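Local coordinates for protein omega-class glutathione S-transferase (Bombyx mori, PDB 3WD6) that binds glutathione as an omega-class transferase and probably catalyses glutathione-dependent transfer and the reduction of dehydroascorbate, at residues 15-20 with 56-61; 185-190 with 224-229. All coordinates share one frame; numbering follows the deposited sequence.

Contact 1 (15-20 with 56-61); sequences KHLRKG and EVVNID
Leu17 and Asp61 anchor a short parallel strand pairing through two backbone hydrogen bonds: Leu17 N reaches Asn59 O at 2.7 Å (N-H...O angle 166°), and Asp61 N returns to Leu17 O at 2.9 Å. A water bridges Lys15 O and Asn59 N.

His16 CG lies beside the backbone N, anti to the carbonyl carbon, which directs the ring to Asn59. Asn59 CB stands over the ring centre, 3.5 Å from the centroid and 6° off the normal, a CH-pi contact with ring and amide planes 17° apart. The amide is held by Thr14 O on ND2 and Asn34 on OD1. Ile60 O lies at the His16 ring edge, 3.5 Å from CD2, while ND1 bonds Glu247. An alanine in place of His16 would probably leave Asn59 CB without its aromatic cover and Glu247 without this partner.

Apolar contact is small: Leu17 CD1 meets Val58 CG1 at 3.7 Å. Arg18 NE forms a long salt bridge with Asp61 OD2 at 4.0 Å, the oxygen well out of the guanidinium plane; OD2 also pairs with Arg243, and OD1 accepts the Ile63 and Asp64 N-H groups.

Strand 16-17 thus edges the thioredoxin-like sheet beside 56-60, whose other neighbour is 31-34.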
loop_
_atom_site.group_PDB
_atom_site.type_symbol
_atom_site.label_atom_id
_atom_site.label_comp_id
_atom_site.label_asym_id
_atom_site.label_seq_id
_atom_site.Cartn_x
_atom_site.Cartn_y
_atom_site.Cartn_z
ATOM N N LYS A 15 -15.320 1.922 -11.675
ATOM C CA LYS A 15 -14.729 3.080 -12.363
ATOM C C LYS A 15 -14.191 4.122 -11.375
ATOM O O LYS A 15 -14.787 4.349 -10.317
ATOM C CB LYS A 15 -15.736 3.721 -13.326
ATOM C CG LYS A 15 -15.198 4.946 -14.080
ATOM C CD LYS A 15 -16.037 6.200 -13.758
ATOM C CE LYS A 15 -16.517 6.943 -15.019
ATOM N NZ LYS A 15 -15.779 8.231 -15.234
ATOM N N HIS A 16 -13.043 4.716 -11.694
ATOM C CA HIS A 16 -12.526 5.824 -10.908
ATOM C C HIS A 16 -13.347 7.072 -11.223
ATOM O O HIS A 16 -13.507 7.440 -12.383
ATOM C CB HIS A 16 -11.051 6.068 -11.216
ATOM C CG HIS A 16 -10.143 4.998 -10.698
ATOM N ND1 HIS A 16 -10.203 3.694 -11.139
ATOM C CD2 HIS A 16 -9.151 5.039 -9.775
ATOM C CE1 HIS A 16 -9.284 2.978 -10.512
ATOM N NE2 HIS A 16 -8.633 3.770 -9.680
ATOM N N LEU A 17 -13.863 7.725 -10.190
ATOM C CA LEU A 17 -14.796 8.828 -10.382
ATOM C C LEU A 17 -14.032 10.129 -10.594
ATOM O O LEU A 17 -12.992 10.354 -9.965
ATOM C CB LEU A 17 -15.754 8.936 -9.188
ATOM C CG LEU A 17 -16.518 7.647 -8.876
ATOM C CD1 LEU A 17 -17.529 7.874 -7.762
ATOM C CD2 LEU A 17 -17.205 7.085 -10.126
ATOM N N ARG A 18 -14.535 10.967 -11.500
ATOM C CA ARG A 18 -13.887 12.236 -11.838
ATOM C C ARG A 18 -14.822 13.397 -11.530
ATOM O O ARG A 18 -16.001 13.192 -11.252
ATOM C CB ARG A 18 -13.522 12.265 -13.321
ATOM C CG ARG A 18 -12.883 10.973 -13.835
ATOM C CD ARG A 18 -12.959 10.863 -15.367
ATOM N NE ARG A 18 -12.440 12.063 -16.036
ATOM C CZ ARG A 18 -11.870 12.062 -17.241
ATOM N NH1 ARG A 18 -11.736 10.915 -17.910
ATOM N NH2 ARG A 18 -11.423 13.202 -17.773
ATOM N N LYS A 19 -14.289 14.613 -11.582
ATOM C CA LYS A 19 -15.119 15.818 -11.514
ATOM C C LYS A 19 -16.348 15.682 -12.432
ATOM O O LYS A 19 -16.209 15.389 -13.641
ATOM C CB LYS A 19 -14.299 17.061 -11.890
ATOM C CG LYS A 19 -15.113 18.336 -12.003
ATOM C CD LYS A 19 -14.360 19.543 -11.451
ATOM C CE LYS A 19 -15.327 20.692 -11.182
ATOM N NZ LYS A 19 -16.548 20.244 -10.426
ATOM N N GLY A 20 -17.540 15.864 -11.850
ATOM C CA GLY A 20 -18.785 15.698 -12.585
ATOM C C GLY A 20 -19.469 14.374 -12.281
ATOM O O GLY A 20 -20.663 14.183 -12.555
ATOM N N GLU A 56 -16.843 -1.516 1.004
ATOM C CA GLU A 56 -17.016 -1.212 -0.411
ATOM C C GLU A 56 -15.911 -0.233 -0.811
ATOM O O GLU A 56 -15.347 0.486 0.046
ATOM C CB GLU A 56 -18.399 -0.586 -0.673
ATOM C CG GLU A 56 -18.651 0.670 0.170
ATOM C CD GLU A 56 -19.929 1.396 -0.219
ATOM O OE1 GLU A 56 -20.044 2.611 0.076
ATOM O OE2 GLU A 56 -20.826 0.754 -0.808
ATOM N N VAL A 57 -15.604 -0.208 -2.105
ATOM C CA VAL A 57 -14.551 0.653 -2.617
ATOM C C VAL A 57 -15.152 1.690 -3.550
ATOM O O VAL A 57 -15.914 1.345 -4.439
ATOM C CB VAL A 57 -13.496 -0.165 -3.418
ATOM C CG1 VAL A 57 -12.445 0.753 -4.049
ATOM C CG2 VAL A 57 -12.840 -1.236 -2.538
ATOM N N VAL A 58 -14.811 2.958 -3.343
ATOM C CA VAL A 58 -15.083 3.995 -4.334
ATOM C C VAL A 58 -13.754 4.501 -4.894
ATOM O O VAL A 58 -12.940 5.058 -4.157
ATOM C CB VAL A 58 -15.903 5.182 -3.752
ATOM C CG1 VAL A 58 -15.958 6.338 -4.775
ATOM C CG2 VAL A 58 -17.310 4.728 -3.392
ATOM N N ASN A 59 -13.519 4.284 -6.186
ATOM C CA ASN A 59 -12.244 4.679 -6.795
ATOM C C ASN A 59 -12.227 6.119 -7.291
ATOM O O ASN A 59 -13.221 6.612 -7.823
ATOM C CB ASN A 59 -11.854 3.701 -7.893
ATOM C CG ASN A 59 -11.374 2.388 -7.327
ATOM O OD1 ASN A 59 -10.700 2.360 -6.279
ATOM N ND2 ASN A 59 -11.723 1.288 -7.993
ATOM N N ILE A 60 -11.103 6.796 -7.105
ATOM C CA ILE A 60 -11.030 8.226 -7.398
ATOM C C ILE A 60 -9.963 8.542 -8.425
ATOM O O ILE A 60 -8.794 8.208 -8.224
ATOM C CB ILE A 60 -10.673 9.047 -6.145
ATOM C CG1 ILE A 60 -11.717 8.848 -5.027
ATOM C CG2 ILE A 60 -10.492 10.489 -6.515
ATOM C CD1 ILE A 60 -13.121 9.334 -5.356
ATOM N N ASP A 61 -10.376 9.194 -9.512
ATOM C CA ASP A 61 -9.463 9.758 -10.508
ATOM C C ASP A 61 -8.701 10.923 -9.865
ATOM O O ASP A 61 -9.302 11.928 -9.484
ATOM C CB ASP A 61 -10.275 10.235 -11.716
ATOM C CG ASP A 61 -9.407 10.635 -12.887
ATOM O OD1 ASP A 61 -8.494 11.460 -12.688
ATOM O OD2 ASP A 61 -9.640 10.128 -14.009
HETATM O O HOH W 1 -15.644 3.532 -7.903
HETATM O O HOH W 2 -11.349 7.603 -14.875
#

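Contact 2 (185-190 with 224-229); sequences WFERLR and YLIPLE
Glu187 reaches from its helix to the backbone of the 224-229 segment. CG lies anti to the backbone N (chi1 -175°) and the chain stays extended beyond it, which carries the carboxylate across to Ile226. There OE1 accepts the Ile226 N-H at 3.2 Å, with an N-H...O angle of 165°. The donor comes from the syn side, 32° out of the carboxylate plane, so the bond is straight at the hydrogen but oblique to the acceptor group. A water also lies within hydrogen-bonding distance of both Glu187 OE1 and Tyr224 O. The other oxygen, OE2, is held by Gln42 and Trp183, and polar partners on both oxygens would restrict rotation of this buried carboxylate.

Leu225 crosses the Glu187 chain obliquely, bringing its CD2 methyl to 3.4 Å from OE2 and 3.5 Å from CD of Glu187. The same acid group therefore meets a backbone amide and a leucine methyl.

Arg190 and Leu228 meet at about a right angle. Leu228 CD1 sits 3.5 Å above the guanidinium plane, offset toward its rim, and is equally near Arg190 NH2. The chain of Arg190 bends at chi3, and its NH1 donates to Glu187 O at 3.1 Å, in the carbonyl plane and on a lone pair. NH2 gives a hydrogen to a water that in turn donates to Ile226 O, adding a bridge between the segments.

This is how the C-terminal part of helix 177-189 meets the link into helix 228-240, with Pro227 at the N-cap position. Helix 206-216 packs alongside through Leu216, which touches both Arg190 and Leu225, while Gln42 of helix 39-51 ties Glu187 to the N-terminal domain.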
loop_
_atom_site.group_PDB
_atom_site.type_symbol
_atom_site.label_atom_id
_atom_site.label_comp_id
_atom_site.label_asym_id
_atom_site.label_seq_id
_atom_site.Cartn_x
_atom_site.Cartn_y
_atom_site.Cartn_z
ATOM N N TRP A 185 5.078 -1.474 -1.253
ATOM C CA TRP A 185 6.308 -1.110 -1.942
ATOM C C TRP A 185 7.050 -2.343 -2.400
ATOM O O TRP A 185 7.612 -2.348 -3.494
ATOM C CB TRP A 185 7.145 -0.121 -1.141
ATOM C CG TRP A 185 6.411 1.166 -1.154
ATOM C CD1 TRP A 185 6.482 2.143 -2.117
ATOM C CD2 TRP A 185 5.389 1.587 -0.229
ATOM N NE1 TRP A 185 5.601 3.158 -1.819
ATOM C CE2 TRP A 185 4.921 2.848 -0.670
ATOM C CE3 TRP A 185 4.847 1.033 0.938
ATOM C CZ2 TRP A 185 3.932 3.561 0.010
ATOM C CZ3 TRP A 185 3.865 1.745 1.620
ATOM C CH2 TRP A 185 3.418 2.999 1.152
ATOM N N PHE A 186 7.006 -3.407 -1.601
ATOM C CA PHE A 186 7.523 -4.679 -2.081
ATOM C C PHE A 186 6.757 -5.193 -3.314
ATOM O O PHE A 186 7.372 -5.782 -4.228
ATOM C CB PHE A 186 7.554 -5.715 -0.962
ATOM C CG PHE A 186 8.590 -5.419 0.088
ATOM C CD1 PHE A 186 9.845 -4.901 -0.275
ATOM C CD2 PHE A 186 8.313 -5.630 1.435
ATOM C CE1 PHE A 186 10.811 -4.608 0.698
ATOM C CE2 PHE A 186 9.275 -5.356 2.414
ATOM C CZ PHE A 186 10.525 -4.841 2.043
ATOM N N GLU A 187 5.436 -4.986 -3.348
ATOM C CA GLU A 187 4.656 -5.430 -4.494
ATOM C C GLU A 187 5.189 -4.728 -5.734
ATOM O O GLU A 187 5.311 -5.335 -6.808
ATOM C CB GLU A 187 3.148 -5.141 -4.318
ATOM C CG GLU A 187 2.295 -5.715 -5.467
ATOM C CD GLU A 187 0.779 -5.716 -5.211
ATOM O OE1 GLU A 187 0.002 -5.485 -6.172
ATOM O OE2 GLU A 187 0.348 -5.972 -4.059
ATOM N N ARG A 188 5.526 -3.451 -5.568
ATOM C CA ARG A 188 5.996 -2.611 -6.671
ATOM C C ARG A 188 7.452 -2.907 -7.040
ATOM O O ARG A 188 7.822 -2.858 -8.215
ATOM C CB ARG A 188 5.783 -1.121 -6.344
ATOM C CG ARG A 188 4.358 -0.617 -6.658
ATOM C CD ARG A 188 3.771 0.265 -5.561
ATOM N NE ARG A 188 2.369 0.616 -5.828
ATOM C CZ ARG A 188 1.321 -0.060 -5.358
ATOM N NH1 ARG A 188 1.504 -1.120 -4.585
ATOM N NH2 ARG A 188 0.090 0.327 -5.648
ATOM N N LEU A 189 8.268 -3.248 -6.044
ATOM C CA LEU A 189 9.680 -3.553 -6.282
ATOM C C LEU A 189 9.782 -4.627 -7.377
ATOM O O LEU A 189 10.682 -4.583 -8.226
ATOM C CB LEU A 189 10.363 -4.011 -4.971
ATOM C CG LEU A 189 11.861 -4.366 -4.888
ATOM C CD1 LEU A 189 12.345 -4.398 -3.436
ATOM C CD2 LEU A 189 12.197 -5.692 -5.586
ATOM N N ARG A 190 8.837 -5.568 -7.351
ATOM C CA ARG A 190 8.773 -6.650 -8.328
ATOM C C ARG A 190 8.754 -6.141 -9.790
ATOM O O ARG A 190 9.365 -6.750 -10.676
ATOM C CB ARG A 190 7.571 -7.557 -8.032
ATOM C CG ARG A 190 7.822 -8.569 -6.915
ATOM C CD ARG A 190 6.528 -9.033 -6.215
ATOM N NE ARG A 190 5.620 -9.841 -7.031
ATOM C CZ ARG A 190 4.487 -9.385 -7.579
ATOM N NH1 ARG A 190 4.127 -8.115 -7.421
ATOM N NH2 ARG A 190 3.703 -10.196 -8.283
ATOM N N TYR A 224 -5.849 -8.890 -4.041
ATOM C CA TYR A 224 -5.737 -7.506 -4.504
ATOM C C TYR A 224 -4.530 -7.285 -5.436
ATOM O O TYR A 224 -4.301 -6.171 -5.898
ATOM C CB TYR A 224 -5.656 -6.537 -3.298
ATOM C CG TYR A 224 -5.854 -5.060 -3.620
ATOM C CD1 TYR A 224 -7.044 -4.606 -4.186
ATOM C CD2 TYR A 224 -4.865 -4.111 -3.323
ATOM C CE1 TYR A 224 -7.252 -3.234 -4.475
ATOM C CE2 TYR A 224 -5.063 -2.723 -3.602
ATOM C CZ TYR A 224 -6.266 -2.307 -4.184
ATOM O OH TYR A 224 -6.496 -0.975 -4.485
ATOM N N LEU A 225 -3.740 -8.329 -5.685
ATOM C CA LEU A 225 -2.557 -8.195 -6.551
ATOM C C LEU A 225 -2.873 -7.524 -7.896
ATOM O O LEU A 225 -3.921 -7.783 -8.510
ATOM C CB LEU A 225 -1.942 -9.559 -6.847
ATOM C CG LEU A 225 -1.051 -10.118 -5.743
ATOM C CD1 LEU A 225 -0.509 -11.504 -6.182
ATOM C CD2 LEU A 225 0.090 -9.129 -5.409
ATOM N N ILE A 226 -1.963 -6.669 -8.347
ATOM C CA ILE A 226 -2.033 -6.146 -9.696
ATOM C C ILE A 226 -1.140 -7.015 -10.601
ATOM O O ILE A 226 0.075 -7.118 -10.355
ATOM C CB ILE A 226 -1.557 -4.694 -9.712
ATOM C CG1 ILE A 226 -2.433 -3.874 -8.755
ATOM C CG2 ILE A 226 -1.562 -4.113 -11.144
ATOM C CD1 ILE A 226 -1.991 -2.418 -8.584
ATOM N N PRO A 227 -1.729 -7.656 -11.641
ATOM C CA PRO A 227 -0.867 -8.436 -12.550
ATOM C C PRO A 227 0.307 -7.568 -13.037
ATOM O O PRO A 227 0.092 -6.404 -13.432
ATOM C CB PRO A 227 -1.801 -8.787 -13.715
ATOM C CG PRO A 227 -3.179 -8.750 -13.125
ATOM C CD PRO A 227 -3.133 -7.627 -12.101
ATOM N N LEU A 228 1.527 -8.105 -12.988
ATOM C CA LEU A 228 2.726 -7.282 -13.196
ATOM C C LEU A 228 2.813 -6.560 -14.553
ATOM O O LEU A 228 3.372 -5.453 -14.642
ATOM C CB LEU A 228 3.993 -8.099 -12.925
ATOM C CG LEU A 228 4.332 -8.195 -11.435
ATOM C CD1 LEU A 228 5.432 -9.206 -11.177
ATOM C CD2 LEU A 228 4.715 -6.812 -10.890
ATOM N N GLU A 229 2.272 -7.171 -15.603
ATOM C CA GLU A 229 2.296 -6.515 -16.900
ATOM C C GLU A 229 1.361 -5.311 -16.876
ATOM O O GLU A 229 1.628 -4.297 -17.516
ATOM C CB GLU A 229 1.913 -7.479 -18.031
ATOM C CG GLU A 229 0.436 -7.857 -18.072
ATOM C CD GLU A 229 0.093 -8.982 -17.113
ATOM O OE1 GLU A 229 0.913 -9.269 -16.196
ATOM O OE2 GLU A 229 -1.005 -9.573 -17.278
HETATM O O HOH W 3 -2.370 -4.104 -5.360
HETATM O O HOH W 4 1.290 -9.867 -9.379
#

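How the contacts relate
Contacts 1 and 2 do not touch: their centres are 22 Å apart and their nearest atoms about 6 Å. Contact 1 belongs to the N-terminal sheet, contact 2 to the helical C-terminal domain, and Asn34 joins their surroundings by bonding both Asn59 OD1 and Tyr224 OH. Bound glutathione lies closer to contact 1: the Ile60 side chain is about 7 Å from it and about 4 Å from that of Val78, whereas the Tyr224 side chain is about 10 Å from glutathione and about 7 Å from that of Cys38. Neither contact supplies a residue of the glutathione pocket, but each has a side chain within about 7 Å of a residue that does.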